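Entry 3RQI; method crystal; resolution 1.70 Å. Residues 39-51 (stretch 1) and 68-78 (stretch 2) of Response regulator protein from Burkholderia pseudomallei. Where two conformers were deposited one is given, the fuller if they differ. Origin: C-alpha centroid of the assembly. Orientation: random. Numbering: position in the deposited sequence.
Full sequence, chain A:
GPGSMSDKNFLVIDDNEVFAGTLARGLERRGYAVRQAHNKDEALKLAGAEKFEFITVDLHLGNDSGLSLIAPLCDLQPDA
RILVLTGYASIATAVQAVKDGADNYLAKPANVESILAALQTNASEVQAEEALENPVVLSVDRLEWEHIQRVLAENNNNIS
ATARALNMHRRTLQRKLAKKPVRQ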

ATOM      1  N   ASN A  39      -6.503  21.286  -9.579  1.00 14.05           N
ATOM      2  CA  ASN A  39      -7.525  20.391 -10.117  1.00 15.24           C
ATOM      3  C   ASN A  39      -6.959  19.673 -11.325  1.00 14.41           C
ATOM      4  O   ASN A  39      -5.828  19.957 -11.720  1.00 13.49           O
ATOM      5  CB  ASN A  39      -8.815  21.139 -10.468  1.00 16.26           C
ATOM      6  CG  ASN A  39      -8.603  22.204 -11.516  1.00 18.56           C
ATOM      7  OD1 ASN A  39      -7.916  21.991 -12.506  1.00 16.66           O
ATOM      8  ND2 ASN A  39      -9.181  23.372 -11.291  1.00 22.88           N
ATOM      9  N   LYS A  40      -7.716  18.740 -11.888  1.00 15.32           N
ATOM     10  CA  LYS A  40      -7.223  17.909 -12.986  1.00 13.52           C
ATOM     11  C   LYS A  40      -6.945  18.706 -14.269  1.00 14.74           C
ATOM     12  O   LYS A  40      -5.953  18.463 -14.923  1.00 14.66           O
ATOM     13  CB  LYS A  40      -8.204  16.743 -13.268  1.00 14.94           C
ATOM     14  N   ASP A  41      -7.786  19.686 -14.585  1.00 14.58           N
ATOM     15  CA  ASP A  41      -7.579  20.555 -15.749  0.50 15.77           C
ATOM     16  C   ASP A  41      -6.226  21.293 -15.668  1.00 14.33           C
ATOM     17  O   ASP A  41      -5.426  21.308 -16.619  1.00 14.94           O
ATOM     18  CB  ASP A  41      -8.749  21.542 -15.806  0.50 17.26           C
ATOM     19  CG  ASP A  41      -8.665  22.481 -16.973  0.50 20.53           C
ATOM     20  OD1 ASP A  41      -8.733  22.011 -18.128  0.50 24.46           O
ATOM     21  OD2 ASP A  41      -8.556  23.691 -16.726  0.50 24.40           O
ATOM     22  N   GLU A  42      -5.994  21.934 -14.527  1.00 14.30           N
ATOM     23  CA  GLU A  42      -4.724  22.646 -14.320  1.00 12.97           C
ATOM     24  C   GLU A  42      -3.522  21.707 -14.364  1.00 12.68           C
ATOM     25  O   GLU A  42      -2.465  22.068 -14.890  1.00 13.39           O
ATOM     26  CB  GLU A  42      -4.756  23.372 -12.965  1.00 12.99           C
ATOM     27  CG  GLU A  42      -5.771  24.513 -12.917  1.00 14.77           C
ATOM     28  CD  GLU A  42      -5.719  25.329 -11.619  1.00 18.69           C
ATOM     29  OE1 GLU A  42      -4.982  24.963 -10.686  1.00 18.78           O
ATOM     30  OE2 GLU A  42      -6.433  26.354 -11.536  1.00 18.63           O
ATOM     31  N   ALA A  43      -3.660  20.531 -13.749  1.00 11.22           N
ATOM     32  CA  ALA A  43      -2.543  19.560 -13.735  1.00 11.18           C
ATOM     33  C   ALA A  43      -2.169  19.167 -15.172  1.00 12.00           C
ATOM     34  O   ALA A  43      -0.998  19.113 -15.514  1.00 11.00           O
ATOM     35  CB  ALA A  43      -2.891  18.300 -12.889  1.00 10.92           C
ATOM     36  N   LEU A  44      -3.174  18.835 -15.979  1.00 11.92           N
ATOM     37  CA  LEU A  44      -2.885  18.431 -17.377  1.00 13.40           C
ATOM     38  C   LEU A  44      -2.351  19.565 -18.243  1.00 14.07           C
ATOM     39  O   LEU A  44      -1.480  19.337 -19.111  1.00 14.03           O
ATOM     40  CB  LEU A  44      -4.118  17.760 -18.001  1.00 13.52           C
ATOM     41  CG  LEU A  44      -4.478  16.443 -17.301  1.00 15.81           C
ATOM     42  CD1 LEU A  44      -5.798  15.926 -17.834  1.00 18.40           C
ATOM     43  CD2 LEU A  44      -3.407  15.368 -17.454  1.00 16.17           C
ATOM     44  N   LYS A  45      -2.858  20.773 -18.003  1.00 14.07           N
ATOM     45  CA  LYS A  45      -2.376  21.994 -18.693  1.00 15.05           C
ATOM     46  C   LYS A  45      -0.888  22.198 -18.398  1.00 14.94           C
ATOM     47  O   LYS A  45      -0.069  22.255 -19.310  1.00 14.79           O
ATOM     48  CB  LYS A  45      -3.186  23.212 -18.207  1.00 17.37           C
ATOM     49  CG  LYS A  45      -3.028  24.459 -19.028  1.00 24.14           C
ATOM     50  CD  LYS A  45      -4.295  25.337 -18.931  1.00 31.80           C
ATOM     51  CE  LYS A  45      -4.127  26.675 -19.595  1.00 37.75           C
ATOM     52  NZ  LYS A  45      -5.363  27.519 -19.422  1.00 41.90           N
ATOM     53  N   LEU A  46      -0.547  22.251 -17.119  1.00 13.12           N
ATOM     54  CA  LEU A  46       0.855  22.396 -16.723  1.00 12.60           C
ATOM     55  C   LEU A  46       1.779  21.275 -17.201  1.00 13.11           C
ATOM     56  O   LEU A  46       2.885  21.552 -17.708  1.00 13.92           O
ATOM     57  CB  LEU A  46       0.966  22.571 -15.195  1.00 12.87           C
ATOM     58  CG  LEU A  46       0.712  24.023 -14.787  1.00 15.85           C
ATOM     59  CD1 LEU A  46       0.343  24.080 -13.289  1.00 16.81           C
ATOM     60  CD2 LEU A  46       1.889  25.005 -15.100  1.00 21.40           C
ATOM     61  N   ALA A  47       1.328  20.021 -17.028  1.00 11.85           N
ATOM     62  CA  ALA A  47       2.125  18.846 -17.376  1.00 12.00           C
ATOM     63  C   ALA A  47       2.277  18.695 -18.887  1.00 12.50           C
ATOM     64  O   ALA A  47       3.111  17.920 -19.371  1.00 13.44           O
ATOM     65  CB  ALA A  47       1.524  17.572 -16.733  1.00 12.03           C
ATOM     66  N   GLY A  48       1.466  19.464 -19.636  1.00 12.51           N
ATOM     67  CA  GLY A  48       1.582  19.505 -21.105  1.00 14.74           C
ATOM     68  C   GLY A  48       2.394  20.677 -21.599  1.00 16.08           C
ATOM     69  O   GLY A  48       2.633  20.793 -22.826  1.00 16.52           O
ATOM     70  N   ALA A  49       2.821  21.544 -20.670  1.00 15.54           N
ATOM     71  CA  ALA A  49       3.462  22.794 -21.076  1.00 17.28           C
ATOM     72  C   ALA A  49       4.937  22.910 -20.700  1.00 16.90           C
ATOM     73  O   ALA A  49       5.686  23.609 -21.353  1.00 17.99           O
ATOM     74  CB  ALA A  49       2.678  23.994 -20.521  1.00 18.61           C
ATOM     75  N   GLU A  50       5.351  22.199 -19.657  1.00 17.40           N
ATOM     76  CA  GLU A  50       6.684  22.369 -19.111  1.00 19.68           C
ATOM     77  C   GLU A  50       7.163  20.988 -18.613  1.00 18.79           C
ATOM     78  O   GLU A  50       6.351  20.130 -18.270  1.00 17.59           O
ATOM     79  CB  GLU A  50       6.575  23.410 -17.963  1.00 21.56           C
ATOM     80  CG  GLU A  50       7.466  23.225 -16.754  1.00 26.80           C
ATOM     81  CD  GLU A  50       7.351  24.406 -15.769  1.00 30.87           C
ATOM     82  OE1 GLU A  50       6.414  25.235 -15.919  1.00 32.86           O
ATOM     83  OE2 GLU A  50       8.189  24.474 -14.839  1.00 33.89           O
ATOM     84  N   LYS A  51       8.478  20.784 -18.614  1.00 18.39           N
ATOM     85  CA  LYS A  51       9.094  19.550 -18.101  1.00 18.26           C
ATOM     86  C   LYS A  51       9.331  19.669 -16.611  1.00 15.92           C
ATOM     87  O   LYS A  51       9.938  20.659 -16.148  1.00 17.18           O
ATOM     88  CB  LYS A  51      10.455  19.313 -18.759  1.00 20.12           C
ATOM     89  CG  LYS A  51      11.157  18.033 -18.267  1.00 22.91           C
ATOM     90  CD  LYS A  51      12.469  17.792 -19.016  1.00 29.82           C
ATOM     91  CE  LYS A  51      13.378  16.816 -18.264  1.00 33.46           C
ATOM     92  NZ  LYS A  51      14.779  16.906 -18.780  1.00 35.23           N
ATOM     93  N   SER A  68      -6.481   8.907 -11.189  1.00 14.77           N
ATOM     94  CA  SER A  68      -6.734   8.924 -12.640  1.00 17.35           C
ATOM     95  C   SER A  68      -5.735   9.785 -13.413  1.00 16.29           C
ATOM     96  O   SER A  68      -5.635   9.683 -14.651  1.00 17.51           O
ATOM     97  CB  SER A  68      -8.172   9.395 -12.903  1.00 17.27           C
ATOM     98  OG  SER A  68      -8.277  10.819 -12.736  1.00 22.24           O
ATOM     99  N   LEU A  69      -5.002  10.638 -12.693  1.00 14.14           N
ATOM    100  CA  LEU A  69      -4.000  11.513 -13.317  1.00 13.25           C
ATOM    101  C   LEU A  69      -2.661  10.822 -13.513  1.00 11.77           C
ATOM    102  O   LEU A  69      -1.849  11.256 -14.321  1.00 12.20           O
ATOM    103  CB  LEU A  69      -3.745  12.793 -12.483  1.00 12.48           C
ATOM    104  CG  LEU A  69      -4.733  13.939 -12.522  1.00 16.97           C
ATOM    105  CD1 LEU A  69      -4.243  15.029 -11.535  1.00 16.18           C
ATOM    106  CD2 LEU A  69      -4.776  14.473 -13.980  1.00 20.41           C
ATOM    107  N   ILE A  70      -2.419   9.733 -12.789  1.00 10.87           N
ATOM    108  CA  ILE A  70      -1.047   9.211 -12.752  1.00 11.84           C
ATOM    109  C   ILE A  70      -0.569   8.680 -14.126  1.00 12.95           C
ATOM    110  O   ILE A  70       0.530   9.032 -14.584  1.00 13.66           O
ATOM    111  CB  ILE A  70      -0.920   8.145 -11.680  1.00 11.50           C
ATOM    112  CG1 ILE A  70      -1.150   8.787 -10.307  1.00 11.29           C
ATOM    113  CG2 ILE A  70       0.488   7.510 -11.766  1.00 12.84           C
ATOM    114  CD1 ILE A  70      -1.376   7.770  -9.157  1.00 11.35           C
ATOM    115  N   ALA A  71      -1.371   7.831 -14.773  1.00 13.66           N
ATOM    116  CA  ALA A  71      -0.999   7.339 -16.106  1.00 15.11           C
ATOM    117  C   ALA A  71      -0.773   8.460 -17.152  1.00 16.10           C
ATOM    118  O   ALA A  71       0.257   8.442 -17.838  1.00 15.26           O
ATOM    119  CB  ALA A  71      -2.023   6.269 -16.625  1.00 16.68           C
ATOM    120  N   PRO A  72      -1.721   9.418 -17.280  1.00 16.78           N
ATOM    121  CA  PRO A  72      -1.498  10.530 -18.232  1.00 18.02           C
ATOM    122  C   PRO A  72      -0.247  11.367 -17.894  1.00 16.49           C
ATOM    123  O   PRO A  72       0.473  11.793 -18.795  1.00 16.31           O
ATOM    124  CB  PRO A  72      -2.760  11.376 -18.119  1.00 18.24           C
ATOM    125  CG  PRO A  72      -3.722  10.641 -17.287  1.00 20.38           C
ATOM    126  CD  PRO A  72      -3.113   9.380 -16.782  1.00 17.03           C
ATOM    127  N   LEU A  73       0.022  11.566 -16.612  1.00 15.26           N
ATOM    128  CA  LEU A  73       1.220  12.260 -16.192  1.00 15.11           C
ATOM    129  C   LEU A  73       2.488  11.499 -16.593  1.00 15.66           C
ATOM    130  O   LEU A  73       3.454  12.091 -17.048  1.00 16.53           O
ATOM    131  CB  LEU A  73       1.197  12.510 -14.682  1.00 14.49           C
ATOM    132  CG  LEU A  73       0.257  13.578 -14.124  1.00 13.36           C
ATOM    133  CD1 LEU A  73       0.265  13.533 -12.594  1.00 13.94           C
ATOM    134  CD2 LEU A  73       0.659  15.005 -14.621  1.00 12.74           C
ATOM    135  N   CYS A  74       2.508  10.176 -16.402  1.00 15.34           N
ATOM    136  CA  CYS A  74       3.655   9.404 -16.834  1.00 16.36           C
ATOM    137  C   CYS A  74       3.853   9.533 -18.344  1.00 17.35           C
ATOM    138  O   CYS A  74       4.993   9.540 -18.803  1.00 19.35           O
ATOM    139  CB  CYS A  74       3.477   7.936 -16.476  1.00 16.61           C
ATOM    140  SG  CYS A  74       3.554   7.611 -14.746  1.00 19.17           S
ATOM    141  N   ASP A  75       2.756   9.604 -19.105  1.00 16.19           N
ATOM    142  CA  ASP A  75       2.853   9.690 -20.596  1.00 19.35           C
ATOM    143  C   ASP A  75       3.420  11.037 -20.989  1.00 18.26           C
ATOM    144  O   ASP A  75       4.199  11.139 -21.936  1.00 19.48           O
ATOM    145  CB  ASP A  75       1.475   9.540 -21.233  1.00 21.23           C
ATOM    146  CG  ASP A  75       0.957   8.120 -21.180  1.00 25.51           C
ATOM    147  OD1 ASP A  75       1.674   7.233 -20.703  1.00 30.81           O
ATOM    148  OD2 ASP A  75      -0.187   7.889 -21.630  1.00 32.08           O
ATOM    149  N   LEU A  76       2.999  12.072 -20.285  1.00 17.21           N
ATOM    150  CA  LEU A  76       3.510  13.435 -20.562  1.00 16.64           C
ATOM    151  C   LEU A  76       4.889  13.677 -20.002  1.00 17.29           C
ATOM    152  O   LEU A  76       5.646  14.508 -20.536  1.00 17.16           O
ATOM    153  CB  LEU A  76       2.572  14.497 -19.979  1.00 16.06           C
ATOM    154  CG  LEU A  76       1.207  14.586 -20.668  1.00 18.75           C
ATOM    155  CD1 LEU A  76       0.216  15.357 -19.766  1.00 17.02           C
ATOM    156  CD2 LEU A  76       1.303  15.247 -22.057  1.00 21.15           C
ATOM    157  N   GLN A  77       5.217  12.973 -18.920  1.00 15.68           N
ATOM    158  CA  GLN A  77       6.424  13.287 -18.145  1.00 16.65           C
ATOM    159  C   GLN A  77       7.187  12.001 -17.875  1.00 17.56           C
ATOM    160  O   GLN A  77       7.350  11.582 -16.714  1.00 17.05           O
ATOM    161  CB  GLN A  77       6.057  13.973 -16.794  1.00 14.95           C
ATOM    162  CG  GLN A  77       5.257  15.268 -16.919  1.00 15.06           C
ATOM    163  CD  GLN A  77       6.124  16.468 -17.283  1.00 16.94           C
ATOM    164  OE1 GLN A  77       7.314  16.520 -16.937  1.00 17.42           O
ATOM    165  NE2 GLN A  77       5.535  17.440 -17.986  1.00 15.74           N
ATOM    166  N   PRO A  78       7.690  11.361 -18.942  1.00 20.11           N
ATOM    167  CA  PRO A  78       8.272  10.025 -18.753  1.00 21.78           C
ATOM    168  C   PRO A  78       9.520  10.029 -17.872  1.00 22.45           C
ATOM    169  O   PRO A  78       9.824   8.994 -17.247  1.00 24.47           O
ATOM    170  CB  PRO A  78       8.625   9.595 -20.190  1.00 23.09           C
ATOM    171  CG  PRO A  78       8.692  10.879 -20.984  1.00 23.62           C
ATOM    172  CD  PRO A  78       7.684  11.778 -20.357  1.00 21.78           C
TER

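The two stretches contribute helices, 40-47 and 68-76, that run nearly parallel, with 12° between their N-to-C directions and a closest axial approach of 10.4 Å. Together they bury 454 Å² in a contact that is mostly apolar along the helices, with hydrogen bonds near their C-terminal ends.

S68 lies outside the contact, its hydroxyl hydrogen-bonded elsewhere in the structure. The packing begins at L69, a buried residue whose CA-to-CB bond points toward stretch 1. With chi1 near m and chi2 near t, its CD1 lies 3.8 Å from A43 CB, and its CD2 lies 3.8 Å from L44 CD2 and 4.2 Å from K40 CB. The small side chain of A43, its CA-to-CB bond also directed toward the partner helix, leaves space for the leucine to approach. K40 is modelled only to CB.

I70 and A71 are out of reach of stretch 1, and the next contact comes at P72. Its nitrogen carries no hydrogen and makes no bond to the preceding turn, and the helix is kinked here. The ring nevertheless offers an apolar surface, with P72 CB 4.1 Å from L44 CD2. L44 leaves its backbone sideways, but its end comes nearer to stretch 2, so that CD2 touches L69, P72 and L76 in turn.

L73 also starts sideways and comes nearer at its end, bringing CD2 to 3.4 Å from A47 CB. This close approach suits an alanine, whose CA-to-CB bond points toward stretch 2. L76 is more exposed: its CD1 lies 4.0 Å from A47 CB and 4.3 Å from L44 CD2, and its CB packs 3.5 Å from A47 O. The backbone comes close here as well, G48 CA and L76 CA being 6.4 Å apart.

Q77, the first residue to leave helical phi/psi, supplies both hydrogen bonds between the stretches. With chi1 and chi2 both near m, the end of its side chain comes nearer to stretch 1, and NE2 donates to A47 O and to E50 O, each at 2.8 Å. A primary amide suits this position because its two N-H groups can serve two carbonyls at once. Q77 NE2 thus bridges the carbonyls of A47 and E50, although the CA-to-CB bond of E50 points away and the residue takes part through its carbonyl. Q77 OE1 lies 3.7 Å from K51 CA and is hydrogen-bonded to a residue adjoining the stretches, leaving both ends of this buried amide satisfied.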